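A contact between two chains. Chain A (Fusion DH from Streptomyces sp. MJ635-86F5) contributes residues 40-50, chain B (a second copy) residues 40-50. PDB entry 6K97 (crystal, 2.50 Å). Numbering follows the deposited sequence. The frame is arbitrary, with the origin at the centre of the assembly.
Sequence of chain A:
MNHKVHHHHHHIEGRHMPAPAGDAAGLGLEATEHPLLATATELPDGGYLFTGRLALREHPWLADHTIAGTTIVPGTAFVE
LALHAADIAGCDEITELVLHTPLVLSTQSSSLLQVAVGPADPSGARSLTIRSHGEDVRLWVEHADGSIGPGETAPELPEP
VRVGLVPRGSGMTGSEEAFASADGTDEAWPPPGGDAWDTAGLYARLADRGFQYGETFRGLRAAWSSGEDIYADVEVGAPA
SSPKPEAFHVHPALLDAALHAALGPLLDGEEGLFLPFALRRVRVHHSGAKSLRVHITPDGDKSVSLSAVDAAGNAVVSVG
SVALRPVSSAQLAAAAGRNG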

# COMPACT_ATOMS: atom_id res chain seq x y z
N ALA A 40 -2.61 -4.99 -4.89
CA ALA A 40 -2.37 -3.84 -5.79
C ALA A 40 -3.27 -2.70 -5.43
O ALA A 40 -4.44 -2.91 -5.34
N THR A 41 -2.78 -1.50 -5.19
CA THR A 41 -3.68 -0.43 -4.91
C THR A 41 -3.25 0.82 -5.60
O THR A 41 -2.06 1.08 -5.71
N GLU A 42 -4.21 1.60 -6.08
CA GLU A 42 -3.92 2.86 -6.74
C GLU A 42 -4.02 3.84 -5.62
O GLU A 42 -4.91 3.70 -4.80
N LEU A 43 -3.07 4.76 -5.52
CA LEU A 43 -3.04 5.70 -4.40
C LEU A 43 -3.64 6.98 -4.91
O LEU A 43 -3.64 7.22 -6.11
N PRO A 44 -4.14 7.82 -4.02
CA PRO A 44 -4.78 9.05 -4.48
C PRO A 44 -3.96 9.90 -5.46
O PRO A 44 -4.53 10.58 -6.31
N ASP A 45 -2.64 9.86 -5.36
CA ASP A 45 -1.84 10.71 -6.22
C ASP A 45 -1.65 10.12 -7.65
O ASP A 45 -1.01 10.76 -8.48
N GLY A 46 -2.26 8.95 -7.92
CA GLY A 46 -2.18 8.25 -9.21
C GLY A 46 -1.08 7.19 -9.28
O GLY A 46 -0.85 6.55 -10.32
N GLY A 47 -0.36 7.02 -8.17
CA GLY A 47 0.71 6.02 -8.07
C GLY A 47 0.13 4.70 -7.68
O GLY A 47 -1.07 4.62 -7.44
N TYR A 48 0.96 3.66 -7.65
CA TYR A 48 0.48 2.33 -7.23
C TYR A 48 1.39 1.69 -6.17
O TYR A 48 2.58 2.03 -6.09
N LEU A 49 0.84 0.78 -5.36
CA LEU A 49 1.64 -0.02 -4.42
C LEU A 49 1.28 -1.49 -4.65
O LEU A 49 0.10 -1.82 -4.70
N PHE A 50 2.27 -2.36 -4.80
CA PHE A 50 2.02 -3.81 -4.84
C PHE A 50 2.78 -4.49 -3.71
O PHE A 50 3.92 -4.10 -3.42
N ALA B 40 -0.00 -0.13 8.00
CA ALA B 40 0.69 1.16 7.87
C ALA B 40 1.96 0.95 7.08
O ALA B 40 2.73 0.13 7.44
N THR B 41 2.20 1.69 6.02
CA THR B 41 3.44 1.55 5.36
C THR B 41 3.99 2.92 4.99
O THR B 41 3.26 3.81 4.61
N GLU B 42 5.30 3.09 5.09
CA GLU B 42 5.95 4.30 4.66
C GLU B 42 6.31 4.01 3.23
O GLU B 42 6.82 2.94 2.94
N LEU B 43 6.04 4.96 2.35
CA LEU B 43 6.31 4.76 0.93
C LEU B 43 7.64 5.39 0.60
O LEU B 43 8.12 6.26 1.32
N PRO B 44 8.25 4.98 -0.51
CA PRO B 44 9.59 5.49 -0.81
C PRO B 44 9.71 7.01 -0.84
O PRO B 44 10.78 7.56 -0.57
N ASP B 45 8.61 7.71 -1.13
CA ASP B 45 8.66 9.15 -1.23
C ASP B 45 8.55 9.86 0.14
O ASP B 45 8.59 11.09 0.19
N GLY B 46 8.50 9.10 1.23
CA GLY B 46 8.32 9.63 2.60
C GLY B 46 6.86 9.81 3.06
O GLY B 46 6.58 10.25 4.20
N GLY B 47 5.92 9.43 2.19
CA GLY B 47 4.50 9.47 2.51
C GLY B 47 4.11 8.18 3.21
O GLY B 47 4.95 7.29 3.36
N TYR B 48 2.86 8.10 3.66
CA TYR B 48 2.34 6.89 4.31
C TYR B 48 0.99 6.44 3.73
O TYR B 48 0.26 7.25 3.20
N LEU B 49 0.68 5.14 3.84
CA LEU B 49 -0.60 4.59 3.48
C LEU B 49 -1.08 3.75 4.67
O LEU B 49 -0.33 2.92 5.18
N PHE B 50 -2.32 3.96 5.08
CA PHE B 50 -2.97 3.11 6.08
C PHE B 50 -4.21 2.50 5.48
O PHE B 50 -4.97 3.18 4.79

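Each stretch is a β-hairpin, and the two copies meet through the same face of it. CA-to-CB points toward the partner at A:Thr41, A:Leu43, A:Asp45 and A:Leu49 and at their counterparts B:Thr41, B:Leu43, B:Asp45 and B:Leu49. A:Glu42, A:Tyr48 and A:Phe50 stay out of reach, as do B:Glu42, B:Tyr48 and B:Phe50, in keeping with the alternation of side chains along the strands, while A:Asp45 and B:Asp45 reach the partner from the turns. No hydrogen bond crosses between the stretches; the contact, which buries 256 Å², is largely leucine against leucine.

The leucines adopt two different rotamers, repeated in both copies. A:Leu49 and B:Leu49 are t at chi1 and p at chi2 (177°/71° and 176°/71°), which extends their methyl groups into the interface. There A:Leu49 CD2 lies 4.1 Å from B:Leu49 CD2. A:Leu43 and B:Leu43 are m, t, with chi2 at 161°, and their two methyls meet different neighbours. A:Leu43 CD2 packs 3.9 Å from B:Leu49 CD1, matched by A:Leu49 CD1 to B:Leu43 CD2 at 4.2 Å, while A:Leu43 CD1 and B:Leu43 CD1 approach to 4.3 Å. The four side chains thus form a compact apolar cluster.

A:Thr41 and B:Thr41 border this cluster with chi1 between wells, at 98° and 100°. Between the stretches each hydroxyl oxygen has a methyl as its nearest neighbour, loosely packed: A:Thr41 OG1 is 4.2 Å from B:Leu49 CD2, and B:Thr41 OG1 is 4.3 Å from A:Leu49 CD2.

A:Asp45 and B:Asp45 close the exposed end. Their p rotamers turn each carboxylate back onto its own hairpin: A:Asp45 OD1 accepts a hydrogen bond from A:Gly47 N (3.1 Å), and B:Asp45 OD1 from B:Gly47 N (3.0 Å), linking the turn to the residue that follows it. The type I turn itself has the A:Gly46 N to A:Leu43 O hydrogen bond (2.9 Å), with B:Gly46 N to B:Leu43 O the same (2.9 Å). The other carboxylate oxygens face one another, A:Asp45 OD2 to B:Asp45 OD2 being 4.5 Å, a proximity of like charges rather than an attractive pairing.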

# COMPACT_ATOMS: atom_id res chain seq x y z
CB ALA A 40 -2.67 -4.23 -7.22
CB THR A 41 -3.83 -0.16 -3.40
OG1 THR A 41 -3.00 0.93 -3.02
CG2 THR A 41 -3.44 -1.33 -2.56
CB GLU A 42 -4.94 3.19 -7.85
CG GLU A 42 -4.56 4.42 -8.70
CD GLU A 42 -5.64 4.85 -9.71
OE1 GLU A 42 -6.74 5.21 -9.24
OE2 GLU A 42 -5.40 4.89 -10.94
CB LEU A 43 -1.62 5.91 -3.94
CG LEU A 43 -0.86 4.63 -3.60
CD1 LEU A 43 0.63 4.88 -3.60
CD2 LEU A 43 -1.31 4.11 -2.26
CB PRO A 44 -5.04 9.81 -3.19
CG PRO A 44 -5.12 8.74 -2.15
CD PRO A 44 -4.06 7.76 -2.56
CB ASP A 45 -0.52 11.10 -5.51
CG ASP A 45 0.49 9.94 -5.39
OD1 ASP A 45 0.16 8.73 -5.65
OD2 ASP A 45 1.67 10.27 -5.05
CB TYR A 48 0.42 1.40 -8.43
CG TYR A 48 -0.64 1.70 -9.42
CD1 TYR A 48 -0.43 2.64 -10.42
CD2 TYR A 48 -1.87 1.04 -9.38
CE1 TYR A 48 -1.44 2.93 -11.34
CE2 TYR A 48 -2.88 1.31 -10.31
CZ TYR A 48 -2.66 2.25 -11.28
OH TYR A 48 -3.65 2.51 -12.21
CB LEU A 49 1.34 0.35 -2.96
CG LEU A 49 2.07 -0.51 -1.92
CD1 LEU A 49 3.58 -0.22 -1.88
CD2 LEU A 49 1.52 -0.36 -0.51
CB PHE A 50 2.52 -4.38 -6.12
CG PHE A 50 1.99 -3.70 -7.32
CD1 PHE A 50 2.55 -2.54 -7.78
CD2 PHE A 50 0.91 -4.21 -7.98
CE1 PHE A 50 2.06 -1.91 -8.91
CE2 PHE A 50 0.39 -3.56 -9.10
CZ PHE A 50 0.97 -2.42 -9.57
CB ALA B 40 1.05 1.71 9.23
CB THR B 41 3.33 0.65 4.10
OG1 THR B 41 3.24 1.47 2.96
CG2 THR B 41 2.14 -0.34 4.14
CB GLU B 42 7.20 4.62 5.49
CG GLU B 42 7.78 6.02 5.22
CD GLU B 42 8.96 6.40 6.13
OE1 GLU B 42 10.09 6.42 5.67
OE2 GLU B 42 8.75 6.69 7.31
CB LEU B 43 5.21 5.43 0.11
CG LEU B 43 3.79 4.98 0.52
CD1 LEU B 43 2.78 5.98 0.01
CD2 LEU B 43 3.52 3.59 -0.03
CB PRO B 44 9.88 4.91 -2.19
CG PRO B 44 9.07 3.64 -2.22
CD PRO B 44 7.78 4.04 -1.54
CB ASP B 45 7.66 9.64 -2.28
CG ASP B 45 6.19 9.61 -1.79
OD1 ASP B 45 5.85 9.00 -0.74
OD2 ASP B 45 5.36 10.24 -2.50
CB TYR B 48 2.15 7.14 5.79
CG TYR B 48 3.43 7.32 6.58
CD1 TYR B 48 4.05 8.56 6.66
CD2 TYR B 48 3.97 6.27 7.29
CE1 TYR B 48 5.21 8.74 7.43
CE2 TYR B 48 5.14 6.41 8.03
CZ TYR B 48 5.75 7.66 8.11
OH TYR B 48 6.90 7.79 8.86
CB LEU B 49 -0.50 3.69 2.25
CG LEU B 49 -1.82 2.98 1.85
CD1 LEU B 49 -2.84 3.96 1.28
CD2 LEU B 49 -1.60 1.84 0.86
CB PHE B 50 -3.39 3.93 7.29
CG PHE B 50 -2.29 4.74 7.88
CD1 PHE B 50 -1.98 5.98 7.36
CD2 PHE B 50 -1.55 4.28 8.95
CE1 PHE B 50 -0.93 6.73 7.88
CE2 PHE B 50 -0.50 5.02 9.49
CZ PHE B 50 -0.19 6.25 8.95